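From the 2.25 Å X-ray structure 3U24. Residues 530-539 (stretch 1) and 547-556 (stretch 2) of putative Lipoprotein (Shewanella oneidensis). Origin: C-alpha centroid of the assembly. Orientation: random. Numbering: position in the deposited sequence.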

ATOM      1  N   GLU A 530      15.743  -3.243  -6.535  1.00 26.17           N
ATOM      2  CA  GLU A 530      15.841  -3.087  -8.002  1.00 27.04           C
ATOM      3  C   GLU A 530      16.347  -1.713  -8.411  1.00 24.76           C
ATOM      4  O   GLU A 530      17.107  -1.615  -9.338  1.00 25.42           O
ATOM      5  CB  GLU A 530      14.517  -3.387  -8.725  1.00 29.28           C
ATOM      6  CG  GLU A 530      14.183  -4.856  -8.894  1.00 33.24           C
ATOM      7  CD  GLU A 530      13.024  -5.072  -9.867  1.00 37.12           C
ATOM      8  OE1 GLU A 530      11.867  -4.850  -9.476  1.00 40.51           O
ATOM      9  OE2 GLU A 530      13.257  -5.416 -11.040  1.00 42.01           O
ATOM     10  N   ILE A 531      15.917  -0.659  -7.731  1.00 23.03           N
ATOM     11  CA  ILE A 531      16.345   0.712  -8.040  1.00 22.64           C
ATOM     12  C   ILE A 531      17.841   0.927  -7.740  1.00 23.48           C
ATOM     13  O   ILE A 531      18.600   1.431  -8.606  1.00 23.37           O
ATOM     14  CB  ILE A 531      15.490   1.780  -7.308  1.00 21.84           C
ATOM     15  CG1 ILE A 531      14.047   1.749  -7.814  1.00 21.55           C
ATOM     16  CG2 ILE A 531      16.061   3.180  -7.514  1.00 21.89           C
ATOM     17  CD1 ILE A 531      13.074   2.584  -6.985  1.00 21.98           C
ATOM     18  N   TYR A 532      18.276   0.525  -6.552  1.00 23.74           N
ATOM     19  CA  TYR A 532      19.691   0.628  -6.175  1.00 24.60           C
ATOM     20  C   TYR A 532      20.569  -0.209  -7.100  1.00 25.90           C
ATOM     21  O   TYR A 532      21.572   0.290  -7.596  1.00 27.45           O
ATOM     22  CB  TYR A 532      19.932   0.202  -4.709  1.00 24.06           C
ATOM     23  CG  TYR A 532      21.242   0.691  -4.158  1.00 24.11           C
ATOM     24  CD1 TYR A 532      22.424  -0.033  -4.346  1.00 24.66           C
ATOM     25  CD2 TYR A 532      21.320   1.895  -3.444  1.00 25.02           C
ATOM     26  CE1 TYR A 532      23.645   0.422  -3.827  1.00 25.12           C
ATOM     27  CE2 TYR A 532      22.544   2.389  -2.944  1.00 25.64           C
ATOM     28  CZ  TYR A 532      23.710   1.655  -3.153  1.00 25.65           C
ATOM     29  OH  TYR A 532      24.921   2.128  -2.647  1.00 26.23           O
ATOM     30  N   ASP A 533      20.215  -1.466  -7.329  1.00 26.75           N
ATOM     31  CA  ASP A 533      21.002  -2.306  -8.264  1.00 28.46           C
ATOM     32  C   ASP A 533      20.977  -1.728  -9.694  1.00 28.06           C
ATOM     33  O   ASP A 533      21.989  -1.682 -10.337  1.00 28.89           O
ATOM     34  CB  ASP A 533      20.517  -3.751  -8.300  1.00 29.12           C
ATOM     35  CG  ASP A 533      20.691  -4.477  -6.953  1.00 32.09           C
ATOM     36  OD1 ASP A 533      21.515  -4.008  -6.099  1.00 32.21           O
ATOM     37  OD2 ASP A 533      19.983  -5.527  -6.770  1.00 34.71           O
ATOM     38  N   PHE A 534      19.831  -1.270 -10.176  1.00 26.52           N
ATOM     39  CA  PHE A 534      19.828  -0.595 -11.471  1.00 26.72           C
ATOM     40  C   PHE A 534      20.736   0.630 -11.474  1.00 26.97           C
ATOM     41  O   PHE A 534      21.451   0.845 -12.422  1.00 26.92           O
ATOM     42  CB  PHE A 534      18.419  -0.194 -11.917  1.00 26.05           C
ATOM     43  CG  PHE A 534      18.385   0.620 -13.191  1.00 26.27           C
ATOM     44  CD1 PHE A 534      19.138   0.234 -14.303  1.00 27.24           C
ATOM     45  CD2 PHE A 534      17.595   1.738 -13.281  1.00 25.66           C
ATOM     46  CE1 PHE A 534      19.110   0.974 -15.466  1.00 27.74           C
ATOM     47  CE2 PHE A 534      17.540   2.471 -14.443  1.00 26.42           C
ATOM     48  CZ  PHE A 534      18.318   2.119 -15.531  1.00 27.09           C
ATOM     49  N   ARG A 535      20.728   1.415 -10.406  1.00 27.75           N
ATOM     50  CA  ARG A 535      21.607   2.559 -10.359  1.00 28.79           C
ATOM     51  C   ARG A 535      23.061   2.131 -10.489  1.00 30.50           C
ATOM     52  O   ARG A 535      23.809   2.707 -11.291  1.00 30.00           O
ATOM     53  CB  ARG A 535      21.438   3.389  -9.119  1.00 27.32           C
ATOM     54  CG  ARG A 535      22.362   4.579  -9.168  1.00 27.88           C
ATOM     55  CD  ARG A 535      22.295   5.370  -7.902  1.00 28.12           C
ATOM     56  NE  ARG A 535      23.121   4.796  -6.862  1.00 27.87           N
ATOM     57  CZ  ARG A 535      23.262   5.314  -5.658  1.00 27.52           C
ATOM     58  NH1 ARG A 535      22.582   6.407  -5.296  1.00 27.92           N
ATOM     59  NH2 ARG A 535      24.087   4.735  -4.812  1.00 27.33           N
ATOM     60  N   GLU A 536      23.465   1.132  -9.716  1.00 32.21           N
ATOM     61  CA  GLU A 536      24.868   0.731  -9.752  1.00 34.77           C
ATOM     62  C   GLU A 536      25.232   0.183 -11.117  1.00 35.15           C
ATOM     63  O   GLU A 536      26.327   0.385 -11.572  1.00 36.55           O
ATOM     64  CB  GLU A 536      25.202  -0.253  -8.645  1.00 36.58           C
ATOM     65  CG  GLU A 536      25.067   0.311  -7.218  1.00 39.57           C
ATOM     66  CD  GLU A 536      25.880   1.596  -6.962  1.00 42.59           C
ATOM     67  OE1 GLU A 536      27.130   1.541  -6.971  1.00 45.97           O
ATOM     68  OE2 GLU A 536      25.257   2.668  -6.736  1.00 45.57           O
ATOM     69  N   GLU A 537      24.301  -0.505 -11.766  1.00 35.99           N
ATOM     70  CA  GLU A 537      24.475  -0.995 -13.141  1.00 37.81           C
ATOM     71  C   GLU A 537      24.643   0.147 -14.151  1.00 37.44           C
ATOM     72  O   GLU A 537      25.427   0.067 -15.084  1.00 38.48           O
ATOM     73  CB  GLU A 537      23.266  -1.856 -13.525  1.00 38.92           C
ATOM     74  CG  GLU A 537      23.228  -2.259 -14.988  1.00 39.48           C
ATOM     75  CD  GLU A 537      22.021  -3.103 -15.343  1.00 40.35           C
ATOM     76  OE1 GLU A 537      20.974  -3.009 -14.684  1.00 41.52           O
ATOM     77  OE2 GLU A 537      22.113  -3.867 -16.320  1.00 45.31           O
ATOM     78  N   TYR A 538      23.905   1.218 -13.946  1.00 36.62           N
ATOM     79  CA  TYR A 538      23.996   2.368 -14.814  1.00 38.25           C
ATOM     80  C   TYR A 538      25.299   3.144 -14.589  1.00 40.14           C
ATOM     81  O   TYR A 538      25.882   3.664 -15.549  1.00 39.99           O
ATOM     82  CB  TYR A 538      22.814   3.262 -14.556  1.00 37.04           C
ATOM     83  CG  TYR A 538      22.446   4.201 -15.651  1.00 37.09           C
ATOM     84  CD1 TYR A 538      21.661   3.775 -16.691  1.00 37.70           C
ATOM     85  CD2 TYR A 538      22.795   5.541 -15.597  1.00 37.58           C
ATOM     86  CE1 TYR A 538      21.274   4.636 -17.686  1.00 36.90           C
ATOM     87  CE2 TYR A 538      22.397   6.418 -16.579  1.00 37.56           C
ATOM     88  CZ  TYR A 538      21.635   5.945 -17.615  1.00 38.02           C
ATOM     89  OH  TYR A 538      21.218   6.774 -18.607  1.00 40.40           O
ATOM     90  N   LYS A 539      25.744   3.238 -13.335  1.00 41.25           N
ATOM     91  CA  LYS A 539      27.066   3.802 -13.025  1.00 45.01           C
ATOM     92  C   LYS A 539      28.167   3.070 -13.803  1.00 47.77           C
ATOM     93  O   LYS A 539      29.037   3.709 -14.417  1.00 48.14           O
ATOM     94  CB  LYS A 539      27.374   3.705 -11.535  1.00 46.74           C
ATOM     95  CG  LYS A 539      27.190   4.988 -10.745  1.00 48.20           C
ATOM     96  CD  LYS A 539      26.844   4.686  -9.275  1.00 49.09           C
ATOM     97  CE  LYS A 539      27.446   5.695  -8.299  1.00 50.01           C
ATOM     98  NZ  LYS A 539      26.627   5.880  -7.081  1.00 47.20           N
ATOM     99  N   ASP A 547      25.988  10.906 -14.292  1.00 40.43           N
ATOM    100  CA  ASP A 547      25.545  12.049 -13.529  1.00 40.40           C
ATOM    101  C   ASP A 547      24.348  11.658 -12.632  1.00 35.72           C
ATOM    102  O   ASP A 547      23.263  11.365 -13.136  1.00 33.70           O
ATOM    103  CB  ASP A 547      25.165  13.216 -14.436  1.00 42.65           C
ATOM    104  CG  ASP A 547      24.726  14.429 -13.619  1.00 48.30           C
ATOM    105  OD1 ASP A 547      25.582  15.078 -12.973  1.00 57.90           O
ATOM    106  OD2 ASP A 547      23.522  14.704 -13.550  1.00 48.32           O
ATOM    107  N   LEU A 548      24.546  11.684 -11.321  1.00 32.42           N
ATOM    108  CA  LEU A 548      23.475  11.306 -10.397  1.00 30.72           C
ATOM    109  C   LEU A 548      22.137  12.036 -10.635  1.00 29.39           C
ATOM    110  O   LEU A 548      21.066  11.400 -10.712  1.00 28.13           O
ATOM    111  CB  LEU A 548      23.912  11.450  -8.919  1.00 29.76           C
ATOM    112  CG  LEU A 548      22.924  10.862  -7.901  1.00 27.98           C
ATOM    113  CD1 LEU A 548      22.781   9.366  -8.145  1.00 26.50           C
ATOM    114  CD2 LEU A 548      23.345  11.158  -6.458  1.00 28.27           C
ATOM    115  N   LYS A 549      22.190  13.353 -10.776  1.00 29.28           N
ATOM    116  CA  LYS A 549      20.976  14.139 -10.977  1.00 29.51           C
ATOM    117  C   LYS A 549      20.214  13.759 -12.258  1.00 28.79           C
ATOM    118  O   LYS A 549      18.982  13.641 -12.244  1.00 27.58           O
ATOM    119  CB  LYS A 549      21.335  15.613 -10.983  1.00 31.62           C
ATOM    120  CG  LYS A 549      20.174  16.583 -11.066  1.00 32.72           C
ATOM    121  CD  LYS A 549      20.723  17.989 -11.139  1.00 35.30           C
ATOM    122  CE  LYS A 549      19.716  19.022 -10.707  1.00 36.75           C
ATOM    123  NZ  LYS A 549      20.412  20.345 -10.658  1.00 39.53           N
ATOM    124  N   ALA A 550      20.950  13.558 -13.349  1.00 28.17           N
ATOM    125  CA  ALA A 550      20.355  13.158 -14.645  1.00 27.90           C
ATOM    126  C   ALA A 550      19.791  11.764 -14.523  1.00 26.65           C
ATOM    127  O   ALA A 550      18.779  11.452 -15.104  1.00 26.67           O
ATOM    128  CB  ALA A 550      21.396  13.204 -15.810  1.00 27.35           C
ATOM    129  N   PHE A 551      20.453  10.905 -13.767  1.00 26.35           N
ATOM    130  CA  PHE A 551      19.892   9.575 -13.544  1.00 25.76           C
ATOM    131  C   PHE A 551      18.525   9.667 -12.864  1.00 24.15           C
ATOM    132  O   PHE A 551      17.536   9.097 -13.325  1.00 23.45           O
ATOM    133  CB  PHE A 551      20.847   8.694 -12.739  1.00 25.61           C
ATOM    134  CG  PHE A 551      20.235   7.376 -12.325  1.00 25.66           C
ATOM    135  CD1 PHE A 551      20.167   6.332 -13.212  1.00 26.07           C
ATOM    136  CD2 PHE A 551      19.733   7.198 -11.054  1.00 25.26           C
ATOM    137  CE1 PHE A 551      19.611   5.126 -12.834  1.00 25.40           C
ATOM    138  CE2 PHE A 551      19.172   6.000 -10.665  1.00 24.84           C
ATOM    139  CZ  PHE A 551      19.126   4.964 -11.569  1.00 25.13           C
ATOM    140  N   HIS A 552      18.479  10.435 -11.789  1.00 23.94           N
ATOM    141  CA  HIS A 552      17.262  10.588 -11.003  1.00 23.07           C
ATOM    142  C   HIS A 552      16.142  11.135 -11.814  1.00 23.89           C
ATOM    143  O   HIS A 552      15.030  10.614 -11.763  1.00 23.37           O
ATOM    144  CB  HIS A 552      17.492  11.458  -9.761  1.00 22.57           C
ATOM    145  CG  HIS A 552      18.277  10.769  -8.653  1.00 21.93           C
ATOM    146  ND1 HIS A 552      19.002  11.461  -7.739  1.00 21.75           N
ATOM    147  CD2 HIS A 552      18.436   9.409  -8.338  1.00 21.04           C
ATOM    148  CE1 HIS A 552      19.615  10.588  -6.893  1.00 21.49           C
ATOM    149  NE2 HIS A 552      19.258   9.332  -7.250  1.00 21.00           N
ATOM    150  N   GLU A 553      16.398  12.197 -12.565  1.00 25.72           N
ATOM    151  CA  GLU A 553      15.330  12.877 -13.306  1.00 27.43           C
ATOM    152  C   GLU A 553      14.788  12.015 -14.444  1.00 27.53           C
ATOM    153  O   GLU A 553      13.584  11.994 -14.726  1.00 27.66           O
ATOM    154  CB  GLU A 553      15.809  14.236 -13.827  1.00 29.94           C
ATOM    155  CG  GLU A 553      15.961  15.235 -12.675  1.00 32.95           C
ATOM    156  CD  GLU A 553      16.656  16.532 -13.039  1.00 35.56           C
ATOM    157  OE1 GLU A 553      16.831  16.832 -14.245  1.00 41.90           O
ATOM    158  OE2 GLU A 553      17.026  17.281 -12.107  1.00 36.41           O
ATOM    159  N   LYS A 554      15.666  11.272 -15.079  1.00 27.76           N
ATOM    160  CA  LYS A 554      15.227  10.390 -16.142  1.00 28.86           C
ATOM    161  C   LYS A 554      14.427   9.224 -15.534  1.00 27.10           C
ATOM    162  O   LYS A 554      13.357   8.856 -16.066  1.00 26.58           O
ATOM    163  CB  LYS A 554      16.422   9.879 -16.934  1.00 30.42           C
ATOM    164  CG  LYS A 554      16.062   8.940 -18.076  1.00 32.96           C
ATOM    165  CD  LYS A 554      15.554   9.678 -19.310  1.00 35.60           C
ATOM    166  CE  LYS A 554      15.601   8.784 -20.551  1.00 37.57           C
ATOM    167  NZ  LYS A 554      14.425   9.075 -21.430  1.00 39.62           N
ATOM    168  N   PHE A 555      14.928   8.666 -14.423  1.00 25.25           N
ATOM    169  CA  PHE A 555      14.192   7.609 -13.709  1.00 23.81           C
ATOM    170  C   PHE A 555      12.788   8.040 -13.343  1.00 23.22           C
ATOM    171  O   PHE A 555      11.847   7.273 -13.538  1.00 23.80           O
ATOM    172  CB  PHE A 555      14.931   7.129 -12.464  1.00 23.44           C
ATOM    173  CG  PHE A 555      14.257   5.982 -11.773  1.00 22.79           C
ATOM    174  CD1 PHE A 555      14.490   4.697 -12.173  1.00 23.05           C
ATOM    175  CD2 PHE A 555      13.371   6.199 -10.751  1.00 22.64           C
ATOM    176  CE1 PHE A 555      13.879   3.635 -11.559  1.00 22.11           C
ATOM    177  CE2 PHE A 555      12.763   5.144 -10.095  1.00 22.44           C
ATOM    178  CZ  PHE A 555      12.994   3.863 -10.538  1.00 22.31           C
ATOM    179  N   LEU A 556      12.637   9.256 -12.835  1.00 22.56           N
ATOM    180  CA  LEU A 556      11.352   9.713 -12.374  1.00 22.10           C
ATOM    181  C   LEU A 556      10.428  10.155 -13.512  1.00 23.11           C
ATOM    182  O   LEU A 556       9.266  10.443 -13.258  1.00 23.19           O
ATOM    183  CB  LEU A 556      11.498  10.850 -11.377  1.00 21.71           C
ATOM    184  CG  LEU A 556      12.269  10.546 -10.102  1.00 21.30           C
ATOM    185  CD1 LEU A 556      12.721  11.817  -9.412  1.00 20.84           C
ATOM    186  CD2 LEU A 556      11.425   9.660  -9.184  1.00 20.56           C
TER
HETATM  187  O   HOH W   1      20.531   9.678 -17.427  1.00 47.01           O

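What holds these two helices together? No hydrogen bond crosses directly between them; the contact is made by apolar packing, with F551 at its center. The helices run at 131° to each other, their axes 11.6 Å apart at closest approach, a spacing that leaves room for aromatic rings between the backbones. F551 and F555, one turn apart, both point toward the first helix, and both have chi1 in the t well, with chi2 at 80° and 85°.

How does the first helix receive the F551 ring? Its CZ reaches the backbone, lying 3.7 Å from R535 CA, while R535 CG sits over one ring face in a CH-pi contact, 4.2 Å from the ring centroid. F534 and Y538, one turn apart and both t at chi1, point toward the second helix. F534 CE2 approaches F551 CE1 at 3.7 Å, and Y538 CD2 approaches F551 CD1 at 3.6 Å. Both ring pairs are oblique, with planes at 53° and 50°.

Why can a charged arginine belong to this apolar contact? R535 is extended through chi1 and chi2, both t, so its methylenes lie along the contact, and CD comes within 4.0 Å of L548 CD1. The turn at chi3, 82° (p), accompanies a salt bridge within its own helix: R535 NE and NH2 donate to E536 OE2 at 3.0 and 3.1 Å. E536, m at chi1 and chi2, folds its carboxylate back from a CB that points away, and K539 NZ lies 3.5 Å from the same OE2.

What happens at the margins? I531, m then t, places CG1 3.6 Å from F555 CZ. Near Y538, a water lies 3.2 Å from Y538 OH and donates a weak bond to A550 O at 3.4 Å, providing an indirect polar link.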